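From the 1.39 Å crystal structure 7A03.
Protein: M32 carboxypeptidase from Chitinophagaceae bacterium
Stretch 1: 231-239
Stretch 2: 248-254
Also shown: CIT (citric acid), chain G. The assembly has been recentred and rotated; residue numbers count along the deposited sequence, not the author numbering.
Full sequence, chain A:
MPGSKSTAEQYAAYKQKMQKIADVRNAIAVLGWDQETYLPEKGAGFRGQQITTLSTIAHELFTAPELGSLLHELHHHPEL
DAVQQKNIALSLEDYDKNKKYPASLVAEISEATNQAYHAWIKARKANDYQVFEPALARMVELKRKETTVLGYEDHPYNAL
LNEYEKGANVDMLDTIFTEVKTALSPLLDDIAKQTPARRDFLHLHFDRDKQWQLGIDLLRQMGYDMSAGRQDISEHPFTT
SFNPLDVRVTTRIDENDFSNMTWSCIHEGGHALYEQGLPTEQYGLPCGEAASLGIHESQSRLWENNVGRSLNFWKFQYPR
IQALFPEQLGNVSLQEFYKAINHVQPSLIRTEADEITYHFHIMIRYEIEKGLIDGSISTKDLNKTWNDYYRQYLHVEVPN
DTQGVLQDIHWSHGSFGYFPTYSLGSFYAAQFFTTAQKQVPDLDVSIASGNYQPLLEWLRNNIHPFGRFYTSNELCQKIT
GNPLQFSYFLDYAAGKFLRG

Stretch 1 231-239: QDISEHPFT
Stretch 2, residues 248-254: RVTTRID

The strand at 248-251 is paired on both of its edges by the same nine-residue segment: residues 231-233 run parallel to it on one edge, and after a turn Thr239 pairs antiparallel on the other. Val249 thus faces Gln231 in a parallel bridge and Thr239 in an antiparallel, non-hydrogen-bonded pair (CA-CA 4.4 Å).

On the parallel side the register is Gln231-Val249, Asp232-Thr250 and Ile233-Thr251, with CA-CA distances of 4.9, 4.8 and 5.1 Å and an angle of 35° between the strand directions. The backbone is extended, phi/psi being -140/169 at Asp232 and -124/159 at Thr250. Three hydrogen bonds form the ladder: Asp232 N to Val249 O (3.1 Å), Thr251 N to Asp232 O (3.0 Å) and Ser234 N to Thr251 O (3.1 Å). The turn follows with phi/psi of -144/172 at Ser234, -70/-36 at Glu235, -129/114 at His236, -54/141 at Pro237 and -156/170 at Phe238. On the antiparallel side Thr250 N donates to Phe238 O (2.9 Å), while Thr239 CA lies 3.3 Å from Arg248 O in a CA-H...O contact.

Thr250 (chi1 68°, p), in the central strand, anchors the turn. Its OG1 accepts from Phe238 N (3.0 Å) and shares a hydrogen bond with Ser234 OG (2.7 Å; Ser234 chi1 83°, p), so one hydroxyl ties together the start and finish of the reversal. Pro237 CA packs 3.3 Å from Thr250 OG1. The Phe238 side chain (chi1 67°, p; chi2 -88°) brings its ring beside the same threonine, whose CG2 sits over one face, 4.0 Å from the centroid and 28° off the normal, in a CH-pi contact.

Gln231, Ile233, Thr239, Val249 and Thr251 point to the other face of the sheet from Asp232 and Thr250. There Gln231 CB meets Val249 CG2 at 3.8 Å, and its t, t chain (chi1 -179°, chi2 175°), with chi3 at 77°, brings Gln231 NE2 to 3.4 Å from Thr251 CG2 (Thr251 chi1 -169°, t). Thr239 (chi1 -64°, m) sets OG1 against the methyl CG1 of Val249 (chi1 -61°, m) at 3.6 Å. Farther along, the end of Ile233 (m, m) comes nearer than its CA-to-CB direction suggests, and its CD1 makes an apolar contact with Ile253 CD1 (m, t) at 4.0 Å. Arg252 (chi1 45°, p) lies along the turn, its CG 3.6 Å from Pro237 CG.

Two waters bridge the stretches. One accepts from Gln231 NE2 (2.8 Å) and donates to Thr250 O (3.0 Å); the other donates to Asp232 OD2 (2.7 Å) and Val249 O (2.9 Å). Gln231 N donates to O2 of CIT (2.9 Å), probably acquired from the crystallisation liquor. The contact buries 764 Å², both sides summed.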

ATOM      1  N   GLN A 231      15.401   3.618  11.328  1.00 12.38           N
ATOM      2  CA  GLN A 231      15.273   2.383  10.577  1.00 11.67           C
ATOM      3  C   GLN A 231      15.769   1.213  11.412  1.00 12.12           C
ATOM      4  O   GLN A 231      16.785   1.328  12.120  1.00 13.91           O
ATOM      5  CB  GLN A 231      16.069   2.414   9.259  1.00 11.57           C
ATOM      6  CG  GLN A 231      15.912   1.125   8.445  1.00 13.30           C
ATOM      7  CD  GLN A 231      16.587   1.178   7.084  1.00 16.01           C
ATOM      8  OE1 GLN A 231      17.818   1.043   6.981  1.00 18.12           O
ATOM      9  NE2 GLN A 231      15.791   1.316   6.035  1.00 10.15           N
ATOM     10  N   ASP A 232      15.083   0.081  11.278  1.00 13.31           N
ATOM     11  CA  ASP A 232      15.464  -1.172  11.912  1.00 11.58           C
ATOM     12  C   ASP A 232      15.227  -2.299  10.916  1.00 16.32           C
ATOM     13  O   ASP A 232      14.645  -2.097   9.845  1.00 16.48           O
ATOM     14  CB  ASP A 232      14.679  -1.406  13.218  1.00 13.08           C
ATOM     15  CG  ASP A 232      14.991  -0.358  14.267  1.00 12.38           C
ATOM     16  OD1 ASP A 232      16.021  -0.523  14.966  1.00 16.17           O
ATOM     17  OD2 ASP A 232      14.249   0.648  14.363  1.00 13.18           O
ATOM     18  N   ILE A 233      15.734  -3.472  11.234  1.00 13.60           N
ATOM     19  CA  ILE A 233      15.516  -4.672  10.422  1.00 13.75           C
ATOM     20  C   ILE A 233      14.236  -5.363  10.869  1.00 14.07           C
ATOM     21  O   ILE A 233      13.970  -5.502  12.072  1.00 16.75           O
ATOM     22  CB  ILE A 233      16.718  -5.634  10.542  1.00 16.13           C
ATOM     23  CG1 ILE A 233      17.998  -4.984  10.022  1.00 14.55           C
ATOM     24  CG2 ILE A 233      16.434  -6.943   9.801  1.00 18.47           C
ATOM     25  CD1 ILE A 233      18.067  -4.866   8.492  1.00 19.48           C
ATOM     26  N   SER A 234      13.427  -5.809   9.907  1.00 14.12           N
ATOM     27  CA  SER A 234      12.305  -6.687  10.197  1.00 13.06           C
ATOM     28  C   SER A 234      12.133  -7.685   9.056  1.00 16.13           C
ATOM     29  O   SER A 234      12.779  -7.570   8.008  1.00 18.79           O
ATOM     30  CB  SER A 234      11.029  -5.885  10.506  1.00 17.33           C
ATOM     31  OG  SER A 234      10.373  -5.498   9.315  1.00 14.31           O
ATOM     32  N   GLU A 235      11.249  -8.674   9.255  1.00 17.81           N
ATOM     33  CA  GLU A 235      11.097  -9.716   8.239  1.00 17.03           C
ATOM     34  C   GLU A 235      10.434  -9.175   6.975  1.00 17.02           C
ATOM     35  O   GLU A 235      10.794  -9.581   5.865  1.00 17.02           O
ATOM     36  CB  GLU A 235      10.353 -10.951   8.765  1.00 21.14           C
ATOM     37  CG  GLU A 235      10.207 -12.113   7.810  1.00 41.83           C
ATOM     38  CD  GLU A 235       9.504 -13.300   8.432  1.00 61.15           C
ATOM     39  OE1 GLU A 235       9.085 -13.226   9.606  1.00 65.72           O
ATOM     40  OE2 GLU A 235       9.367 -14.317   7.742  1.00 64.34           O
ATOM     41  N   HIS A 236       9.488  -8.254   7.122  1.00 14.12           N
ATOM     42  CA  HIS A 236       8.766  -7.663   5.998  1.00 14.69           C
ATOM     43  C   HIS A 236       8.825  -6.153   6.154  1.00 13.82           C
ATOM     44  O   HIS A 236       8.261  -5.610   7.125  1.00 16.68           O
ATOM     45  CB  HIS A 236       7.317  -8.137   5.977  1.00 19.63           C
ATOM     46  CG  HIS A 236       7.178  -9.614   5.812  1.00 26.99           C
ATOM     47  ND1 HIS A 236       6.874 -10.456   6.861  1.00 31.25           N
ATOM     48  CD2 HIS A 236       7.339 -10.407   4.725  1.00 27.41           C
ATOM     49  CE1 HIS A 236       6.835 -11.703   6.423  1.00 27.95           C
ATOM     50  NE2 HIS A 236       7.105 -11.699   5.130  1.00 29.64           N
ATOM     51  N   PRO A 237       9.489  -5.446   5.252  1.00 16.53           N
ATOM     52  CA  PRO A 237       9.598  -3.990   5.383  1.00 14.46           C
ATOM     53  C   PRO A 237       8.246  -3.308   5.538  1.00 14.36           C
ATOM     54  O   PRO A 237       7.259  -3.661   4.885  1.00 14.77           O
ATOM     55  CB  PRO A 237      10.282  -3.577   4.079  1.00 17.22           C
ATOM     56  CG  PRO A 237      11.133  -4.769   3.726  1.00 21.12           C
ATOM     57  CD  PRO A 237      10.334  -5.979   4.167  1.00 16.74           C
ATOM     58  N   PHE A 238       8.211  -2.298   6.394  1.00 13.08           N
ATOM     59  CA  PHE A 238       7.000  -1.517   6.601  1.00 11.08           C
ATOM     60  C   PHE A 238       7.368  -0.143   7.141  1.00 12.03           C
ATOM     61  O   PHE A 238       8.512   0.119   7.516  1.00 11.53           O
ATOM     62  CB  PHE A 238       5.991  -2.225   7.534  1.00 12.29           C
ATOM     63  CG  PHE A 238       6.453  -2.363   8.976  1.00 14.68           C
ATOM     64  CD1 PHE A 238       7.207  -3.457   9.377  1.00 14.48           C
ATOM     65  CD2 PHE A 238       6.128  -1.407   9.910  1.00 15.31           C
ATOM     66  CE1 PHE A 238       7.630  -3.612  10.703  1.00 11.99           C
ATOM     67  CE2 PHE A 238       6.535  -1.552  11.243  1.00 15.23           C
ATOM     68  CZ  PHE A 238       7.300  -2.654  11.630  1.00 15.32           C
ATOM     69  N   THR A 239       6.364   0.732   7.162  1.00 12.17           N
ATOM     70  CA  THR A 239       6.442   2.059   7.744  1.00 10.93           C
ATOM     71  C   THR A 239       5.344   2.163   8.792  1.00 11.53           C
ATOM     72  O   THR A 239       4.214   1.715   8.565  1.00 13.57           O
ATOM     73  CB  THR A 239       6.236   3.134   6.653  1.00 11.56           C
ATOM     74  OG1 THR A 239       7.307   3.058   5.709  1.00 12.77           O
ATOM     75  CG2 THR A 239       6.224   4.532   7.246  1.00 12.58           C
ATOM     76  N   ARG A 248       8.743   5.464  11.754  1.00 11.24           N
ATOM     77  CA  ARG A 248       9.796   4.458  11.723  1.00 10.67           C
ATOM     78  C   ARG A 248       9.618   3.544  10.518  1.00 11.68           C
ATOM     79  O   ARG A 248       8.487   3.230  10.117  1.00 11.35           O
ATOM     80  CB  ARG A 248       9.834   3.649  13.037  1.00 11.60           C
ATOM     81  CG  ARG A 248       9.963   4.564  14.248  1.00 13.07           C
ATOM     82  CD  ARG A 248      10.236   3.796  15.533  1.00 11.50           C
ATOM     83  NE  ARG A 248      10.171   4.690  16.675  1.00 11.64           N
ATOM     84  CZ  ARG A 248      10.405   4.313  17.926  1.00 11.82           C
ATOM     85  NH1 ARG A 248      10.809   3.077  18.182  1.00 11.87           N
ATOM     86  NH2 ARG A 248      10.256   5.187  18.899  1.00 12.89           N
ATOM     87  N   VAL A 249      10.746   3.146   9.927  1.00 12.25           N
ATOM     88  CA  VAL A 249      10.752   2.238   8.787  1.00 12.31           C
ATOM     89  C   VAL A 249      11.562   0.999   9.122  1.00 12.48           C
ATOM     90  O   VAL A 249      12.465   1.018   9.967  1.00 11.90           O
ATOM     91  CB  VAL A 249      11.303   2.923   7.514  1.00 13.52           C
ATOM     92  CG1 VAL A 249      10.431   4.090   7.144  1.00 15.09           C
ATOM     93  CG2 VAL A 249      12.756   3.360   7.710  1.00 14.47           C
ATOM     94  N   THR A 250      11.245  -0.094   8.446  1.00 11.12           N
ATOM     95  CA  THR A 250      12.078  -1.281   8.522  1.00 11.84           C
ATOM     96  C   THR A 250      12.514  -1.698   7.132  1.00 14.25           C
ATOM     97  O   THR A 250      11.911  -1.315   6.123  1.00 12.92           O
ATOM     98  CB  THR A 250      11.371  -2.438   9.246  1.00 11.85           C
ATOM     99  OG1 THR A 250      10.268  -2.903   8.459  1.00 13.44           O
ATOM    100  CG2 THR A 250      10.833  -1.968  10.602  1.00 12.56           C
ATOM    101  N   THR A 251      13.591  -2.469   7.083  1.00 14.28           N
ATOM    102  CA  THR A 251      14.053  -3.015   5.827  1.00 13.05           C
ATOM    103  C   THR A 251      14.597  -4.403   6.093  1.00 15.02           C
ATOM    104  O   THR A 251      14.655  -4.861   7.239  1.00 15.50           O
ATOM    105  CB  THR A 251      15.044  -2.070   5.139  1.00 15.37           C
ATOM    106  OG1 THR A 251      15.265  -2.520   3.791  1.00 15.37           O
ATOM    107  CG2 THR A 251      16.376  -2.024   5.894  1.00 17.09           C
ATOM    108  N   ARG A 252      14.991  -5.076   5.022  1.00 14.91           N
ATOM    109  CA  ARG A 252      15.624  -6.375   5.105  1.00 17.36           C
ATOM    110  C   ARG A 252      16.761  -6.388   4.100  1.00 18.03           C
ATOM    111  O   ARG A 252      16.667  -5.783   3.028  1.00 18.09           O
ATOM    112  CB  ARG A 252      14.634  -7.499   4.768  1.00 19.38           C
ATOM    113  CG  ARG A 252      13.792  -7.202   3.548  1.00 31.42           C
ATOM    114  CD  ARG A 252      12.921  -8.380   3.150  1.00 39.75           C
ATOM    115  NE  ARG A 252      12.353  -8.187   1.818  1.00 43.98           N
ATOM    116  CZ  ARG A 252      12.165  -9.166   0.938  1.00 57.97           C
ATOM    117  NH1 ARG A 252      12.503 -10.412   1.249  1.00 62.45           N
ATOM    118  NH2 ARG A 252      11.646  -8.900  -0.253  1.00 59.67           N
ATOM    119  N   ILE A 253      17.833  -7.079   4.442  1.00 17.57           N
ATOM    120  CA  ILE A 253      19.021  -7.128   3.605  1.00 14.42           C
ATOM    121  C   ILE A 253      19.242  -8.561   3.149  1.00 18.78           C
ATOM    122  O   ILE A 253      19.234  -9.482   3.972  1.00 20.96           O
ATOM    123  CB  ILE A 253      20.252  -6.612   4.366  1.00 14.46           C
ATOM    124  CG1 ILE A 253      20.078  -5.145   4.731  1.00 17.76           C
ATOM    125  CG2 ILE A 253      21.526  -6.805   3.519  1.00 19.23           C
ATOM    126  CD1 ILE A 253      21.022  -4.685   5.794  1.00 19.31           C
ATOM    127  N   ASP A 254      19.454  -8.743   1.840  1.00 16.55           N
ATOM    128  CA  ASP A 254      19.911 -10.009   1.269  1.00 14.16           C
ATOM    129  C   ASP A 254      21.313  -9.749   0.732  1.00 14.54           C
ATOM    130  O   ASP A 254      21.478  -8.969  -0.213  1.00 16.96           O
ATOM    131  CB  ASP A 254      18.979 -10.489   0.152  1.00 17.35           C
ATOM    132  CG  ASP A 254      19.278 -11.910  -0.291  1.00 21.65           C
ATOM    133  OD1 ASP A 254      20.442 -12.337  -0.170  1.00 21.63           O
ATOM    134  OD2 ASP A 254      18.350 -12.609  -0.762  1.00 28.51           O
TER
HETATM  135  C1  CIT G 605      19.083   4.096  12.368  1.00 30.16           C
HETATM  136  O1  CIT G 605      19.053   2.879  12.654  1.00 30.70           O
HETATM  137  O2  CIT G 605      18.005   4.697  12.155  1.00 24.89           O
HETATM  138  C2  CIT G 605      20.410   4.819  12.289  1.00 35.25           C
HETATM  139  O   HOH W   1      13.185   1.128   4.968  1.00 15.08           O
HETATM  140  O   HOH W   2      12.032   1.028  12.824  1.00 12.94           O